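Local coordinates for protein E3 homolog (Yaba-like disease virus, PDB 1SFU), which binds left-handed Z-DNA through its N-terminal Zalpha domain and, as a whole protein, probably blocks host antiviral responses to double-stranded RNA, at residues 16-21 / 51-56; 30-35 / 41-46. All coordinates share one frame; numbering follows the deposited sequence.

Contact 1 of 2, residues 16-21 / 51-56; sequences LVKKEV and YKLQKE. With nucleotides of chain A.
The part of helix 43-55 that meets segment 16-21 of helix 11-22 does so chiefly through L53, with Y51 turned to the DNA before it and E56 at the solvent edge after it. Y51 lays one ring face against the guanine of DG5 of chain A: base atom C8 sits 3.3 Å above the ring plane, over its centre. The base plane is steeply inclined to the ring and its C8-H is directed at the face, a CH-pi contact rather than a parallel stack. In the ring plane, the phenol OH of Y51 donates a bond of 2.6 Å to OP1 of DC4 of chain A, so tyrosine supplies both an apolar face and a polar edge. This is the recognition helix of a winged helix-turn-helix domain, and a tyrosine meeting a guanine at C8 is a hallmark of Zalpha domains bound to Z-DNA; W69, edge-to-face with Y51, supports the ring. L53 faces the other way. Its CG is anti to the backbone N (chi1 -167°), which carries the branch point towards residues 16-21, where CD1 and CD2 take separate partners. CD2 meets CG2 of V21 tip to tip at 3.6 Å, while CD1 lies 3.9 Å from CG of K18, whose extended chain crosses the leucine at about a right angle. A branched leucine suits this double task; the segment axes, inclined at 66°, come no nearer than 10.8 Å, a gap L53 spans. At E56 a water takes over: it accepts from K18 NZ (2.7 Å) and donates to E56 OE2 (2.6 Å), bridging charges that do not touch directly.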
loop_
_atom_site.group_PDB
_atom_site.type_symbol
_atom_site.label_atom_id
_atom_site.label_comp_id
_atom_site.label_asym_id
_atom_site.label_seq_id
_atom_site.Cartn_x
_atom_site.Cartn_y
_atom_site.Cartn_z
ATOM N N LEU C 16 -10.392 5.455 20.092
ATOM C CA LEU C 16 -10.840 6.784 19.693
ATOM C C LEU C 16 -11.664 6.708 18.410
ATOM O O LEU C 16 -12.690 7.374 18.281
ATOM C CB LEU C 16 -9.646 7.714 19.467
ATOM C CG LEU C 16 -8.804 8.107 20.680
ATOM C CD1 LEU C 16 -7.537 8.815 20.213
ATOM C CD2 LEU C 16 -9.627 9.002 21.600
ATOM N N VAL C 17 -11.212 5.893 17.461
ATOM C CA VAL C 17 -11.927 5.764 16.196
ATOM C C VAL C 17 -13.283 5.084 16.377
ATOM O O VAL C 17 -14.285 5.510 15.797
ATOM C CB VAL C 17 -11.101 4.961 15.158
ATOM C CG1 VAL C 17 -11.861 4.874 13.842
ATOM C CG2 VAL C 17 -9.757 5.618 14.947
ATOM N N LYS C 18 -13.314 4.020 17.174
ATOM C CA LYS C 18 -14.565 3.305 17.399
ATOM C C LYS C 18 -15.599 4.236 18.027
ATOM O O LYS C 18 -16.762 4.271 17.613
ATOM C CB LYS C 18 -14.329 2.086 18.294
ATOM C CG LYS C 18 -15.585 1.254 18.556
ATOM C CD LYS C 18 -15.231 -0.054 19.256
ATOM C CE LYS C 18 -16.475 -0.837 19.653
ATOM N NZ LYS C 18 -16.107 -2.121 20.335
ATOM N N LYS C 19 -15.165 5.008 19.017
ATOM C CA LYS C 19 -16.059 5.939 19.689
ATOM C C LYS C 19 -16.622 6.934 18.676
ATOM O O LYS C 19 -17.806 7.249 18.706
ATOM C CB LYS C 19 -15.308 6.676 20.798
ATOM C CG LYS C 19 -16.205 7.262 21.870
ATOM C CD LYS C 19 -15.395 7.721 23.080
ATOM C CE LYS C 19 -16.305 8.055 24.255
ATOM N NZ LYS C 19 -17.109 6.865 24.671
ATOM N N GLU C 20 -15.778 7.409 17.765
ATOM C CA GLU C 20 -16.217 8.369 16.757
ATOM C C GLU C 20 -17.254 7.799 15.795
ATOM O O GLU C 20 -18.274 8.433 15.529
ATOM C CB GLU C 20 -15.025 8.883 15.944
ATOM C CG GLU C 20 -14.082 9.790 16.707
ATOM C CD GLU C 20 -14.747 11.074 17.162
ATOM O OE1 GLU C 20 -15.159 11.881 16.297
ATOM O OE2 GLU C 20 -14.861 11.270 18.390
ATOM N N VAL C 21 -16.993 6.609 15.260
ATOM C CA VAL C 21 -17.927 6.013 14.316
ATOM C C VAL C 21 -19.259 5.674 14.977
ATOM O O VAL C 21 -20.316 5.827 14.369
ATOM C CB VAL C 21 -17.334 4.742 13.658
ATOM C CG1 VAL C 21 -16.070 5.101 12.889
ATOM C CG2 VAL C 21 -17.047 3.693 14.710
ATOM N N TYR C 51 -9.983 -0.385 9.180
ATOM C CA TYR C 51 -10.108 -1.700 8.563
ATOM C C TYR C 51 -10.182 -2.812 9.604
ATOM O O TYR C 51 -10.833 -3.825 9.378
ATOM C CB TYR C 51 -8.969 -1.947 7.564
ATOM C CG TYR C 51 -9.159 -1.159 6.285
ATOM C CD1 TYR C 51 -8.544 0.079 6.097
ATOM C CD2 TYR C 51 -10.010 -1.628 5.291
ATOM C CE1 TYR C 51 -8.783 0.835 4.935
ATOM C CE2 TYR C 51 -10.258 -0.891 4.135
ATOM C CZ TYR C 51 -9.646 0.336 3.959
ATOM O OH TYR C 51 -9.919 1.059 2.816
ATOM N N LYS C 52 -9.525 -2.622 10.743
ATOM C CA LYS C 52 -9.576 -3.615 11.818
ATOM C C LYS C 52 -10.993 -3.589 12.398
ATOM O O LYS C 52 -11.580 -4.624 12.713
ATOM C CB LYS C 52 -8.564 -3.276 12.918
ATOM C CG LYS C 52 -7.097 -3.455 12.536
ATOM C CD LYS C 52 -6.180 -2.847 13.608
ATOM C CE LYS C 52 -4.699 -3.005 13.284
ATOM N NZ LYS C 52 -4.243 -4.417 13.419
ATOM N N LEU C 53 -11.543 -2.389 12.518
ATOM C CA LEU C 53 -12.879 -2.211 13.051
ATOM C C LEU C 53 -13.922 -2.831 12.117
ATOM O O LEU C 53 -14.949 -3.340 12.572
ATOM C CB LEU C 53 -13.153 -0.723 13.245
ATOM C CG LEU C 53 -14.371 -0.312 14.067
ATOM C CD1 LEU C 53 -14.259 -0.853 15.496
ATOM C CD2 LEU C 53 -14.452 1.211 14.078
ATOM N N GLN C 54 -13.665 -2.799 10.810
ATOM C CA GLN C 54 -14.617 -3.388 9.872
ATOM C C GLN C 54 -14.630 -4.897 10.068
ATOM O O GLN C 54 -15.664 -5.543 9.911
ATOM C CB GLN C 54 -14.259 -3.054 8.418
ATOM C CG GLN C 54 -15.215 -3.687 7.415
ATOM C CD GLN C 54 -14.989 -3.224 5.993
ATOM O OE1 GLN C 54 -13.869 -3.272 5.480
ATOM N NE2 GLN C 54 -16.061 -2.781 5.339
ATOM N N LYS C 55 -13.475 -5.457 10.416
ATOM C CA LYS C 55 -13.380 -6.891 10.648
ATOM C C LYS C 55 -14.251 -7.280 11.835
ATOM O O LYS C 55 -14.727 -8.413 11.921
ATOM C CB LYS C 55 -11.929 -7.295 10.898
ATOM C CG LYS C 55 -11.060 -7.176 9.654
ATOM C CD LYS C 55 -9.645 -7.681 9.888
ATOM C CE LYS C 55 -8.860 -7.694 8.581
ATOM N NZ LYS C 55 -7.463 -8.185 8.758
ATOM N N GLU C 56 -14.474 -6.337 12.743
ATOM C CA GLU C 56 -15.304 -6.603 13.909
ATOM C C GLU C 56 -16.759 -6.201 13.668
ATOM O O GLU C 56 -17.582 -6.238 14.582
ATOM C CB GLU C 56 -14.748 -5.871 15.132
ATOM C CG GLU C 56 -13.324 -6.263 15.467
ATOM C CD GLU C 56 -12.824 -5.610 16.737
ATOM O OE1 GLU C 56 -11.654 -5.842 17.101
ATOM O OE2 GLU C 56 -13.601 -4.869 17.375
ATOM P P DG A 5 -2.799 3.983 4.541
ATOM O OP1 DG A 5 -3.792 5.078 4.582
ATOM O OP2 DG A 5 -1.410 4.221 5.016
ATOM O "O5'" DG A 5 -3.402 2.764 5.365
ATOM C "C5'" DG A 5 -2.711 1.520 5.397
ATOM C "C4'" DG A 5 -3.530 0.474 6.119
ATOM O "O4'" DG A 5 -4.793 0.310 5.437
ATOM C "C3'" DG A 5 -2.878 -0.901 6.118
ATOM O "O3'" DG A 5 -2.283 -1.119 7.400
ATOM C "C2'" DG A 5 -4.063 -1.852 6.064
ATOM C "C1'" DG A 5 -5.185 -1.049 5.425
ATOM N N9 DG A 5 -5.507 -1.399 4.043
ATOM C C8 DG A 5 -6.746 -1.731 3.555
ATOM N N7 DG A 5 -6.751 -1.945 2.267
ATOM C C5 DG A 5 -5.432 -1.755 1.878
ATOM C C6 DG A 5 -4.836 -1.840 0.590
ATOM O O6 DG A 5 -5.382 -2.093 -0.495
ATOM N N1 DG A 5 -3.468 -1.581 0.641
ATOM C C2 DG A 5 -2.767 -1.266 1.781
ATOM N N2 DG A 5 -1.450 -1.041 1.616
ATOM N N3 DG A 5 -3.314 -1.175 2.987
ATOM C C4 DG A 5 -4.642 -1.432 2.961
ATOM P P DC A 4 -7.699 3.770 1.492
ATOM O OP1 DC A 4 -8.724 3.322 2.472
ATOM O OP2 DC A 4 -6.991 5.047 1.712
ATOM O "O5'" DC A 4 -6.608 2.627 1.283
ATOM C "C5'" DC A 4 -6.058 1.918 2.384
ATOM C "C4'" DC A 4 -4.548 1.952 2.324
ATOM O "O4'" DC A 4 -4.079 1.256 1.139
ATOM C "C3'" DC A 4 -3.941 3.356 2.262
ATOM O "O3'" DC A 4 -2.741 3.412 3.044
ATOM C "C2'" DC A 4 -3.569 3.512 0.799
ATOM C "C1'" DC A 4 -3.171 2.095 0.432
ATOM N N1 DC A 4 -3.299 1.804 -1.003
ATOM C C2 DC A 4 -2.153 1.821 -1.789
ATOM O O2 DC A 4 -1.071 2.075 -1.248
ATOM N N3 DC A 4 -2.250 1.566 -3.119
ATOM C C4 DC A 4 -3.441 1.303 -3.660
ATOM N N4 DC A 4 -3.497 1.060 -4.984
ATOM C C5 DC A 4 -4.633 1.274 -2.876
ATOM C C6 DC A 4 -4.516 1.528 -1.562
HETATM O O HOH W 1 -15.569 -3.352 17.948
#

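Contact 2 of 2, residues 30-35 / 41-46; sequences TTAISL and INKKKI. With nucleotides of chain A.
A32 and K43 bring their CA atoms within 6.0 Å of each other, the nearest pair of CA atoms between the first turn of helix 32-38 and the first turn of helix 43-55. These are the two helices of the helix-turn-helix, the second being the recognition helix of the Zalpha domain, and their side chains meet through apolar groups alone. A32 points at its partner with a single methyl, which suits so close an approach: CB lies 3.8 Å from CG of K43 and a little farther from CG2 of I46. That same I46 methyl carries the inner half of the contact. Held anti to the backbone N, it touches both A32 and L35, 3.8 Å from CB of L35, and the leucine and isoleucine chains cross obliquely. Beta-branched I46 and L35, branched one carbon farther out, suit this buried side, and L50 continues it one turn along the recognition helix. On the outer side, the long chain of K43 does two jobs. Its methylene part lies over the start of helix 32-38, CD coming 4.0 Å from the backbone N of I33, and then the chain bends at its last two torsions (chi3 64°, chi4 62°). The bend carries NZ towards DG5 of chain A, 3.7 Å from OP1, where its positive charge would probably favour the phosphate, though at this distance it is not a direct bond. K44 faces away from helix 32-38 and lays its extended chain beside the same phosphate, with CG, rather than the terminal amine, 3.1 Å from OP2 of DG5.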
loop_
_atom_site.group_PDB
_atom_site.type_symbol
_atom_site.label_atom_id
_atom_site.label_comp_id
_atom_site.label_asym_id
_atom_site.label_seq_id
_atom_site.Cartn_x
_atom_site.Cartn_y
_atom_site.Cartn_z
ATOM N N THR C 30 -18.458 8.910 7.327
ATOM C CA THR C 30 -17.284 9.761 7.476
ATOM C C THR C 30 -16.156 9.191 6.620
ATOM O O THR C 30 -16.358 8.203 5.912
ATOM C CB THR C 30 -16.851 9.874 8.971
ATOM O OG1 THR C 30 -15.852 10.893 9.107
ATOM C CG2 THR C 30 -16.295 8.564 9.478
ATOM N N THR C 31 -14.984 9.819 6.664
ATOM C CA THR C 31 -13.837 9.359 5.882
ATOM C C THR C 31 -12.603 9.365 6.761
ATOM O O THR C 31 -12.612 9.931 7.855
ATOM C CB THR C 31 -13.562 10.276 4.678
ATOM O OG1 THR C 31 -13.153 11.570 5.142
ATOM C CG2 THR C 31 -14.813 10.424 3.822
ATOM N N ALA C 32 -11.537 8.738 6.285
ATOM C CA ALA C 32 -10.307 8.688 7.059
ATOM C C ALA C 32 -9.733 10.091 7.208
ATOM O O ALA C 32 -9.279 10.473 8.289
ATOM C CB ALA C 32 -9.293 7.778 6.383
ATOM N N ILE C 33 -9.755 10.856 6.120
ATOM C CA ILE C 33 -9.219 12.211 6.153
ATOM C C ILE C 33 -9.942 13.063 7.196
ATOM O O ILE C 33 -9.308 13.814 7.939
ATOM C CB ILE C 33 -9.320 12.894 4.769
ATOM C CG1 ILE C 33 -8.854 14.343 4.877
ATOM C CG2 ILE C 33 -10.743 12.838 4.259
ATOM C CD1 ILE C 33 -7.429 14.484 5.399
ATOM N N SER C 34 -11.264 12.947 7.256
ATOM C CA SER C 34 -12.029 13.713 8.233
ATOM C C SER C 34 -11.661 13.280 9.648
ATOM O O SER C 34 -11.389 14.117 10.515
ATOM C CB SER C 34 -13.526 13.517 8.016
ATOM O OG SER C 34 -14.258 14.219 9.003
ATOM N N LEU C 35 -11.648 11.972 9.879
ATOM C CA LEU C 35 -11.308 11.440 11.189
ATOM C C LEU C 35 -9.899 11.848 11.588
ATOM O O LEU C 35 -9.659 12.256 12.725
ATOM C CB LEU C 35 -11.429 9.916 11.189
ATOM C CG LEU C 35 -12.860 9.378 11.169
ATOM C CD1 LEU C 35 -12.833 7.859 11.044
ATOM C CD2 LEU C 35 -13.576 9.794 12.450
ATOM N N ILE C 41 -4.694 12.776 14.200
ATOM C CA ILE C 41 -3.862 11.588 14.055
ATOM C C ILE C 41 -3.576 11.348 12.577
ATOM O O ILE C 41 -4.364 11.739 11.718
ATOM C CB ILE C 41 -4.574 10.351 14.650
ATOM C CG1 ILE C 41 -4.759 10.543 16.159
ATOM C CG2 ILE C 41 -3.774 9.088 14.356
ATOM C CD1 ILE C 41 -5.492 9.405 16.846
ATOM N N ASN C 42 -2.445 10.716 12.281
ATOM C CA ASN C 42 -2.078 10.432 10.897
ATOM C C ASN C 42 -3.143 9.574 10.221
ATOM O O ASN C 42 -3.656 8.623 10.813
ATOM C CB ASN C 42 -0.723 9.719 10.845
ATOM C CG ASN C 42 0.421 10.613 11.289
ATOM O OD1 ASN C 42 1.565 10.169 11.411
ATOM N ND2 ASN C 42 0.116 11.887 11.532
ATOM N N LYS C 43 -3.472 9.919 8.979
ATOM C CA LYS C 43 -4.477 9.179 8.226
ATOM C C LYS C 43 -4.114 7.696 8.162
ATOM O O LYS C 43 -4.994 6.834 8.202
ATOM C CB LYS C 43 -4.618 9.765 6.817
ATOM C CG LYS C 43 -5.820 9.241 6.035
ATOM C CD LYS C 43 -6.053 10.021 4.738
ATOM C CE LYS C 43 -4.900 9.860 3.754
ATOM N NZ LYS C 43 -4.719 8.443 3.326
ATOM N N LYS C 44 -2.821 7.393 8.075
ATOM C CA LYS C 44 -2.400 5.997 8.025
ATOM C C LYS C 44 -2.828 5.267 9.301
ATOM O O LYS C 44 -3.310 4.131 9.245
ATOM C CB LYS C 44 -0.880 5.873 7.855
ATOM C CG LYS C 44 -0.405 4.427 7.917
ATOM C CD LYS C 44 1.095 4.258 7.655
ATOM C CE LYS C 44 1.467 2.781 7.720
ATOM N NZ LYS C 44 2.889 2.497 7.400
ATOM N N LYS C 45 -2.647 5.913 10.448
ATOM C CA LYS C 45 -3.039 5.300 11.716
ATOM C C LYS C 45 -4.554 5.108 11.743
ATOM O O LYS C 45 -5.044 4.057 12.145
ATOM C CB LYS C 45 -2.612 6.171 12.904
ATOM C CG LYS C 45 -1.116 6.168 13.204
ATOM C CD LYS C 45 -0.817 6.961 14.479
ATOM C CE LYS C 45 0.670 6.969 14.819
ATOM N NZ LYS C 45 1.194 5.596 15.072
ATOM N N ILE C 46 -5.285 6.130 11.310
ATOM C CA ILE C 46 -6.745 6.073 11.272
ATOM C C ILE C 46 -7.233 4.892 10.421
ATOM O O ILE C 46 -8.169 4.189 10.807
ATOM C CB ILE C 46 -7.337 7.381 10.697
ATOM C CG1 ILE C 46 -7.068 8.548 11.649
ATOM C CG2 ILE C 46 -8.831 7.220 10.456
ATOM C CD1 ILE C 46 -7.757 8.423 12.997
ATOM P P DG A 5 -2.799 3.983 4.541
ATOM O OP1 DG A 5 -3.792 5.078 4.582
ATOM O OP2 DG A 5 -1.410 4.221 5.016
ATOM O "O5'" DG A 5 -3.402 2.764 5.365
ATOM C "C5'" DG A 5 -2.711 1.520 5.397
ATOM C "C4'" DG A 5 -3.530 0.474 6.119
ATOM O "O4'" DG A 5 -4.793 0.310 5.437
ATOM C "C3'" DG A 5 -2.878 -0.901 6.118
ATOM O "O3'" DG A 5 -2.283 -1.119 7.400
ATOM C "C2'" DG A 5 -4.063 -1.852 6.064
ATOM C "C1'" DG A 5 -5.185 -1.049 5.425
ATOM N N9 DG A 5 -5.507 -1.399 4.043
ATOM C C8 DG A 5 -6.746 -1.731 3.555
ATOM N N7 DG A 5 -6.751 -1.945 2.267
ATOM C C5 DG A 5 -5.432 -1.755 1.878
ATOM C C6 DG A 5 -4.836 -1.840 0.590
ATOM O O6 DG A 5 -5.382 -2.093 -0.495
ATOM N N1 DG A 5 -3.468 -1.581 0.641
ATOM C C2 DG A 5 -2.767 -1.266 1.781
ATOM N N2 DG A 5 -1.450 -1.041 1.616
ATOM N N3 DG A 5 -3.314 -1.175 2.987
ATOM C C4 DG A 5 -4.642 -1.432 2.961
#

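From the N terminus, the chain first enters helix 11-22, whose residues 16-21 wait for a partner 30 residues ahead. Strand 29-30 then leads into helix 32-38, and contact 2 closes a short loop when residues 41-46 turn back against 30-35. Only near the end of helix 43-55 does contact 1 close the larger loop, so contact 2 is nested inside it. Both use helix 43-55, contact 2 at its start and contact 1 at its end, with centres 11 Å apart. They touch: V17 packs on I46 and L35, and the CB of E20 on L35. Together they pack the DNA-facing helix against the other two helices of the domain.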